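Local coordinates for vacuolar protein sorting-associated protein 53 (Saccharomyces cerevisiae, PDB 3NS4), which serves in the GARP tethering complex, linking endosome-derived vesicles to the late Golgi in retrograde transport, and is represented here by its C-terminal helical domain, at residues 23-28 and 90-95; 30-35 and 83-88. The protein carries 2 engineered substitutions. One frame throughout, in Å; residues are numbered along the deposited sequence. Where two conformers were deposited one is given.

Interaction 1: 23-28 and 90-95. With BA (barium ion), chain C.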
loop_
_atom_site.group_PDB
_atom_site.type_symbol
_atom_site.label_atom_id
_atom_site.label_comp_id
_atom_site.label_asym_id
_atom_site.label_seq_id
_atom_site.Cartn_x
_atom_site.Cartn_y
_atom_site.Cartn_z
ATOM N N TYR A 23 -6.512 28.063 5.141
ATOM C CA TYR A 23 -7.435 26.950 5.368
ATOM C C TYR A 23 -7.813 26.154 4.132
ATOM O O TYR A 23 -7.661 24.924 4.108
ATOM C CB TYR A 23 -8.704 27.468 6.035
ATOM C CG TYR A 23 -9.613 26.383 6.575
ATOM C CD1 TYR A 23 -9.331 25.746 7.786
ATOM C CD2 TYR A 23 -10.766 25.999 5.891
ATOM C CE1 TYR A 23 -10.175 24.736 8.301
ATOM C CE2 TYR A 23 -11.618 24.989 6.401
ATOM C CZ TYR A 23 -11.314 24.362 7.604
ATOM O OH TYR A 23 -12.138 23.368 8.104
ATOM N N LYS A 24 -8.310 26.847 3.114
ATOM C CA LYS A 24 -8.725 26.173 1.903
ATOM C C LYS A 24 -7.654 25.260 1.349
ATOM O O LYS A 24 -7.962 24.193 0.845
ATOM C CB LYS A 24 -9.266 27.139 0.855
ATOM C CG LYS A 24 -8.301 28.173 0.369
ATOM C CD LYS A 24 -8.970 29.179 -0.573
ATOM C CE LYS A 24 -7.934 30.081 -1.218
ATOM N NZ LYS A 24 -8.592 30.947 -2.202
ATOM N N TRP A 25 -6.392 25.638 1.462
ATOM C CA TRP A 25 -5.357 24.752 0.966
ATOM C C TRP A 25 -5.160 23.610 1.942
ATOM O O TRP A 25 -4.926 22.508 1.521
ATOM C CB TRP A 25 -4.047 25.485 0.666
ATOM C CG TRP A 25 -4.187 26.572 -0.388
ATOM C CD1 TRP A 25 -4.227 27.926 -0.180
ATOM C CD2 TRP A 25 -4.338 26.390 -1.799
ATOM N NE1 TRP A 25 -4.379 28.595 -1.372
ATOM C CE2 TRP A 25 -4.450 27.675 -2.380
ATOM C CE3 TRP A 25 -4.366 25.270 -2.631
ATOM C CZ2 TRP A 25 -4.601 27.861 -3.739
ATOM C CZ3 TRP A 25 -4.520 25.460 -3.993
ATOM C CH2 TRP A 25 -4.636 26.746 -4.529
ATOM N N ASN A 26 -5.286 23.830 3.242
ATOM C CA ASN A 26 -5.108 22.707 4.144
ATOM C C ASN A 26 -6.184 21.691 3.943
ATOM O O ASN A 26 -5.936 20.486 4.028
ATOM C CB ASN A 26 -5.045 23.140 5.593
ATOM C CG ASN A 26 -3.733 23.842 5.931
ATOM O OD1 ASN A 26 -2.772 23.857 5.143
ATOM N ND2 ASN A 26 -3.696 24.441 7.109
ATOM N N PHE A 27 -7.376 22.192 3.653
ATOM C CA PHE A 27 -8.522 21.375 3.366
ATOM C C PHE A 27 -8.248 20.508 2.136
ATOM O O PHE A 27 -8.432 19.301 2.169
ATOM C CB PHE A 27 -9.698 22.292 3.123
ATOM C CG PHE A 27 -11.013 21.589 3.028
ATOM C CD1 PHE A 27 -11.778 21.379 4.153
ATOM C CD2 PHE A 27 -11.501 21.153 1.812
ATOM C CE1 PHE A 27 -13.009 20.742 4.072
ATOM C CE2 PHE A 27 -12.733 20.525 1.728
ATOM C CZ PHE A 27 -13.485 20.325 2.862
ATOM N N LEU A 28 -7.769 21.085 1.047
ATOM C CA LEU A 28 -7.473 20.235 -0.089
ATOM C C LEU A 28 -6.465 19.185 0.293
ATOM O O LEU A 28 -6.519 18.084 -0.211
ATOM C CB LEU A 28 -6.987 21.015 -1.288
ATOM C CG LEU A 28 -7.914 22.083 -1.821
ATOM C CD1 LEU A 28 -7.392 22.502 -3.157
ATOM C CD2 LEU A 28 -9.321 21.564 -1.957
ATOM N N GLU A 90 -8.406 24.110 -8.755
ATOM C CA GLU A 90 -9.410 24.955 -9.415
ATOM C C GLU A 90 -10.641 25.160 -8.534
ATOM O O GLU A 90 -11.368 26.079 -8.767
ATOM C CB GLU A 90 -9.836 24.453 -10.828
ATOM C CG GLU A 90 -8.822 24.366 -11.965
ATOM C CD GLU A 90 -9.276 23.596 -13.242
ATOM O OE1 GLU A 90 -10.380 23.015 -13.252
ATOM O OE2 GLU A 90 -8.521 23.549 -14.244
ATOM N N SER A 91 -10.890 24.346 -7.520
ATOM C CA SER A 91 -12.095 24.565 -6.733
ATOM C C SER A 91 -11.960 25.723 -5.759
ATOM O O SER A 91 -12.961 26.260 -5.319
ATOM C CB SER A 91 -12.507 23.304 -5.991
ATOM O OG SER A 91 -11.569 23.008 -4.988
ATOM N N VAL A 92 -10.735 26.121 -5.435
ATOM C CA VAL A 92 -10.528 27.212 -4.485
ATOM C C VAL A 92 -10.013 28.489 -5.143
ATOM O O VAL A 92 -9.611 29.412 -4.442
ATOM C CB VAL A 92 -9.527 26.849 -3.343
ATOM C CG1 VAL A 92 -9.799 25.470 -2.756
ATOM C CG2 VAL A 92 -8.100 26.915 -3.824
ATOM N N SER A 93 -10.043 28.568 -6.471
ATOM C CA SER A 93 -9.463 29.711 -7.149
ATOM C C SER A 93 -10.380 30.404 -8.062
ATOM O O SER A 93 -10.905 29.805 -8.989
ATOM C CB SER A 93 -8.280 29.287 -8.002
ATOM O OG SER A 93 -7.340 28.577 -7.229
ATOM N N ASN A 94 -10.542 31.687 -7.782
ATOM C CA ASN A 94 -11.284 32.614 -8.617
ATOM C C ASN A 94 -10.198 33.327 -9.439
ATOM O O ASN A 94 -10.391 33.625 -10.620
ATOM C CB ASN A 94 -12.103 33.601 -7.767
ATOM C CG ASN A 94 -13.196 32.915 -6.922
ATOM O OD1 ASN A 94 -14.368 33.278 -7.012
ATOM N ND2 ASN A 94 -12.814 31.928 -6.110
ATOM N N ASP A 95 -9.054 33.582 -8.787
ATOM C CA ASP A 95 -7.846 34.133 -9.418
ATOM C C ASP A 95 -6.926 32.951 -9.745
ATOM O O ASP A 95 -6.457 32.260 -8.833
ATOM C CB ASP A 95 -7.119 35.124 -8.491
ATOM C CG ASP A 95 -7.810 36.472 -8.404
ATOM O OD1 ASP A 95 -8.882 36.652 -9.018
ATOM O OD2 ASP A 95 -7.268 37.367 -7.723
HETATM BA BA BA C . -12.749 28.152 -10.180
#
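K24 places CG in the crowded position between its backbone N and carbonyl carbon (chi1 61°) and then runs fully extended, so that its chain crosses V92 obliquely and carries the ammonium group to the loop backbone. W25 and L28 both turn CG anti to the carbonyl carbon, and V92 sets CG1 anti to its carbonyl carbon and CG2 in the crowded position. V92 is the centre of the contact: it accounts for 110 Å² of the 246 Å² buried in all, and K24, W25 and L28 supply the opposing surface. Its CG2 sits over one face of the W25 six-membered ring, 3.7 Å from the ring centroid and 18° off the normal, a CH-pi contact displaced toward the rim near CH2. Its CG1 meets L28 tip to tip, 3.8 Å from L28 CD1, while its CB lies 3.7 Å from K24 CD, so the aliphatic part of the lysine packs against the valine. Beyond that packing, K24 NZ donates to V92 O at 2.9 Å, approaching nearly along the C=O axis (163° at the oxygen). The same NZ forms a salt bridge with D21, and this second partner would partly offset the lysine charge. The loop has its own ties: S91 OG is hydrogen-bonded to L88 O, and S93 OG to P89 O. The same loop carries the metal: barium is held by E90 O at 2.9 Å and S93 O at 2.8 Å, two backbone carbonyls on either side of S91 and V92 in the sequence. W25 also reaches S103, Y104 and V107 of helix 102-125. Together these contacts describe a metal-binding interhelical loop docked through V92, its side chain and its carbonyl, onto the N-terminal part of helix 20-47, at one end of an alpha-helical bundle.

Interaction 2: 30-35 and 83-88. Engineered in segment 30-35: M35 (natural residue Ile).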
loop_
_atom_site.group_PDB
_atom_site.type_symbol
_atom_site.label_atom_id
_atom_site.label_comp_id
_atom_site.label_asym_id
_atom_site.label_seq_id
_atom_site.Cartn_x
_atom_site.Cartn_y
_atom_site.Cartn_z
ATOM N N LYS A 30 -6.281 17.700 3.079
ATOM C CA LYS A 30 -7.079 16.642 3.745
ATOM C C LYS A 30 -7.886 15.811 2.764
ATOM O O LYS A 30 -7.879 14.581 2.874
ATOM C CB LYS A 30 -7.969 17.152 4.861
ATOM C CG LYS A 30 -7.183 17.761 5.953
ATOM C CD LYS A 30 -6.119 16.829 6.612
ATOM C CE LYS A 30 -5.174 17.683 7.525
ATOM N NZ LYS A 30 -4.270 16.903 8.411
ATOM N N VAL A 31 -8.560 16.461 1.810
ATOM C CA VAL A 31 -9.305 15.726 0.797
ATOM C C VAL A 31 -8.342 14.739 0.134
ATOM O O VAL A 31 -8.585 13.539 0.072
ATOM C CB VAL A 31 -9.900 16.655 -0.210
ATOM C CG1 VAL A 31 -10.726 15.901 -1.128
ATOM C CG2 VAL A 31 -10.762 17.590 0.503
ATOM N N ILE A 32 -7.208 15.237 -0.307
ATOM C CA ILE A 32 -6.239 14.341 -0.877
ATOM C C ILE A 32 -5.979 13.121 -0.002
ATOM O O ILE A 32 -6.180 12.008 -0.476
ATOM C CB ILE A 32 -4.938 15.041 -1.194
ATOM C CG1 ILE A 32 -5.150 15.981 -2.380
ATOM C CG2 ILE A 32 -3.861 13.980 -1.493
ATOM C CD1 ILE A 32 -4.043 16.944 -2.547
ATOM N N ASP A 33 -5.553 13.311 1.255
ATOM C CA ASP A 33 -5.277 12.153 2.133
ATOM C C ASP A 33 -6.481 11.227 2.351
ATOM O O ASP A 33 -6.320 10.015 2.407
ATOM C CB ASP A 33 -4.694 12.545 3.492
ATOM C CG ASP A 33 -3.247 13.148 3.415
ATOM O OD1 ASP A 33 -2.897 13.934 4.346
ATOM O OD2 ASP A 33 -2.460 12.858 2.474
ATOM N N ILE A 34 -7.681 11.784 2.458
ATOM C CA ILE A 34 -8.887 10.979 2.625
ATOM C C ILE A 34 -9.019 10.045 1.431
ATOM O O ILE A 34 -9.079 8.810 1.595
ATOM C CB ILE A 34 -10.101 11.894 2.773
ATOM C CG1 ILE A 34 -10.111 12.495 4.170
ATOM C CG2 ILE A 34 -11.390 11.154 2.590
ATOM C CD1 ILE A 34 -10.889 13.716 4.292
HETATM N N MSE A 35 -9.016 10.621 0.225
HETATM C CA MSE A 35 -9.113 9.809 -0.979
HETATM C C MSE A 35 -7.988 8.792 -1.060
HETATM O O MSE A 35 -8.214 7.663 -1.469
HETATM C CB MSE A 35 -9.149 10.659 -2.239
HETATM C CG MSE A 35 -10.330 11.577 -2.309
HETATM SE SE MSE A 35 -12.066 10.689 -2.107
HETATM C CE MSE A 35 -11.904 9.389 -3.573
ATOM N N GLU A 83 -6.354 12.664 -12.111
ATOM C CA GLU A 83 -7.010 13.789 -12.736
ATOM C C GLU A 83 -7.862 14.574 -11.757
ATOM O O GLU A 83 -7.849 15.798 -11.792
ATOM C CB GLU A 83 -7.789 13.364 -13.967
ATOM C CG GLU A 83 -6.909 13.082 -15.199
ATOM C CD GLU A 83 -6.125 14.319 -15.751
ATOM O OE1 GLU A 83 -6.492 15.498 -15.494
ATOM O OE2 GLU A 83 -5.128 14.094 -16.482
ATOM N N ILE A 84 -8.572 13.890 -10.869
ATOM C CA ILE A 84 -9.357 14.587 -9.865
ATOM C C ILE A 84 -8.436 15.474 -9.054
ATOM O O ILE A 84 -8.699 16.662 -8.853
ATOM C CB ILE A 84 -10.075 13.622 -8.945
ATOM C CG1 ILE A 84 -11.250 12.996 -9.686
ATOM C CG2 ILE A 84 -10.594 14.326 -7.699
ATOM C CD1 ILE A 84 -11.985 11.919 -8.890
ATOM N N PHE A 85 -7.343 14.903 -8.589
ATOM C CA PHE A 85 -6.391 15.681 -7.811
ATOM C C PHE A 85 -5.880 16.907 -8.532
ATOM O O PHE A 85 -5.762 17.923 -7.881
ATOM C CB PHE A 85 -5.210 14.818 -7.438
ATOM C CG PHE A 85 -5.472 13.897 -6.297
ATOM C CD1 PHE A 85 -6.738 13.780 -5.751
ATOM C CD2 PHE A 85 -4.464 13.063 -5.832
ATOM C CE1 PHE A 85 -6.979 12.892 -4.704
ATOM C CE2 PHE A 85 -4.706 12.173 -4.786
ATOM C CZ PHE A 85 -5.968 12.084 -4.225
ATOM N N HIS A 86 -5.561 16.815 -9.841
ATOM C CA HIS A 86 -5.032 17.980 -10.542
ATOM C C HIS A 86 -6.059 19.094 -10.652
ATOM O O HIS A 86 -5.712 20.274 -10.750
ATOM C CB HIS A 86 -4.437 17.621 -11.896
ATOM C CG HIS A 86 -3.128 16.906 -11.798
ATOM N ND1 HIS A 86 -2.288 17.056 -10.714
ATOM C CD2 HIS A 86 -2.472 16.118 -12.683
ATOM C CE1 HIS A 86 -1.199 16.337 -10.908
ATOM N NE2 HIS A 86 -1.281 15.765 -12.097
ATOM N N THR A 87 -7.304 18.695 -10.539
ATOM C CA THR A 87 -8.477 19.525 -10.580
ATOM C C THR A 87 -8.837 20.212 -9.256
ATOM O O THR A 87 -9.397 21.303 -9.270
ATOM C CB THR A 87 -9.594 18.586 -11.113
ATOM O OG1 THR A 87 -9.523 18.569 -12.540
ATOM C CG2 THR A 87 -10.944 18.934 -10.696
ATOM N N LEU A 88 -8.513 19.617 -8.113
ATOM C CA LEU A 88 -8.893 20.261 -6.847
ATOM C C LEU A 88 -8.562 21.763 -6.715
ATOM O O LEU A 88 -9.453 22.541 -6.368
ATOM C CB LEU A 88 -8.399 19.484 -5.631
ATOM C CG LEU A 88 -9.008 18.090 -5.529
ATOM C CD1 LEU A 88 -8.397 17.359 -4.394
ATOM C CD2 LEU A 88 -10.498 18.153 -5.387
#
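The F85 ring is the flat group against which this helix-helix contact in the alpha-helical bundle can be read. I32 crosses it obliquely: its CG1 stands above one face, 4.2 Å from the centroid and only 6° off the normal, which makes a nearly central CH-pi contact. The other branch, CG2, is anti to the backbone N and comes to 3.9 Å from F85 CE2. M35 approaches differently, its CB in the ring plane at the edge, 4.0 Å from F85 CE1; this residue is an engineered selenomethionine whose chain bends at chi2 and chi3. The phenylalanine thus has one face and one edge against helix 20-47, while it also touches A111 of helix 102-125. I32 likewise reaches that third helix, at H110 and N114, so both buried residues pack in three-helix surroundings. Toward the end of helix 64-87, L88 extends the apolar seam, crossing I32 obliquely and meeting V31 as well. The contacts between the two segments are apolar packing and CH-pi in kind, and the nearest pair of CA atoms, those of I32 and F85, is 7.1 Å apart. At the end of the seam nearer the 90-95 loop, L88 CD1 lies 4.1 Å from I32 CG1.

From the N terminus, helix 20-47 supplies first residues 23-28 and then, about two turns on, 30-35. The chain next runs through helix 64-87, near whose end the segment 83-88 returns to 30-35 and closes interaction 2 across 47 intervening residues. The loop that follows, 90-95, returns to 23-28 and closes interaction 1 across 61, so interaction 2 is nested inside interaction 1, as in an antiparallel pairing. Their centres are 11 Å apart, and they touch where L28 CD1 packs 3.8 Å from L88 O. Interaction 2 joins helix 20-47 to the end of helix 64-87, and interaction 1 joins it to the loop that leads on to helix 102-125, a helix that touches both contacts.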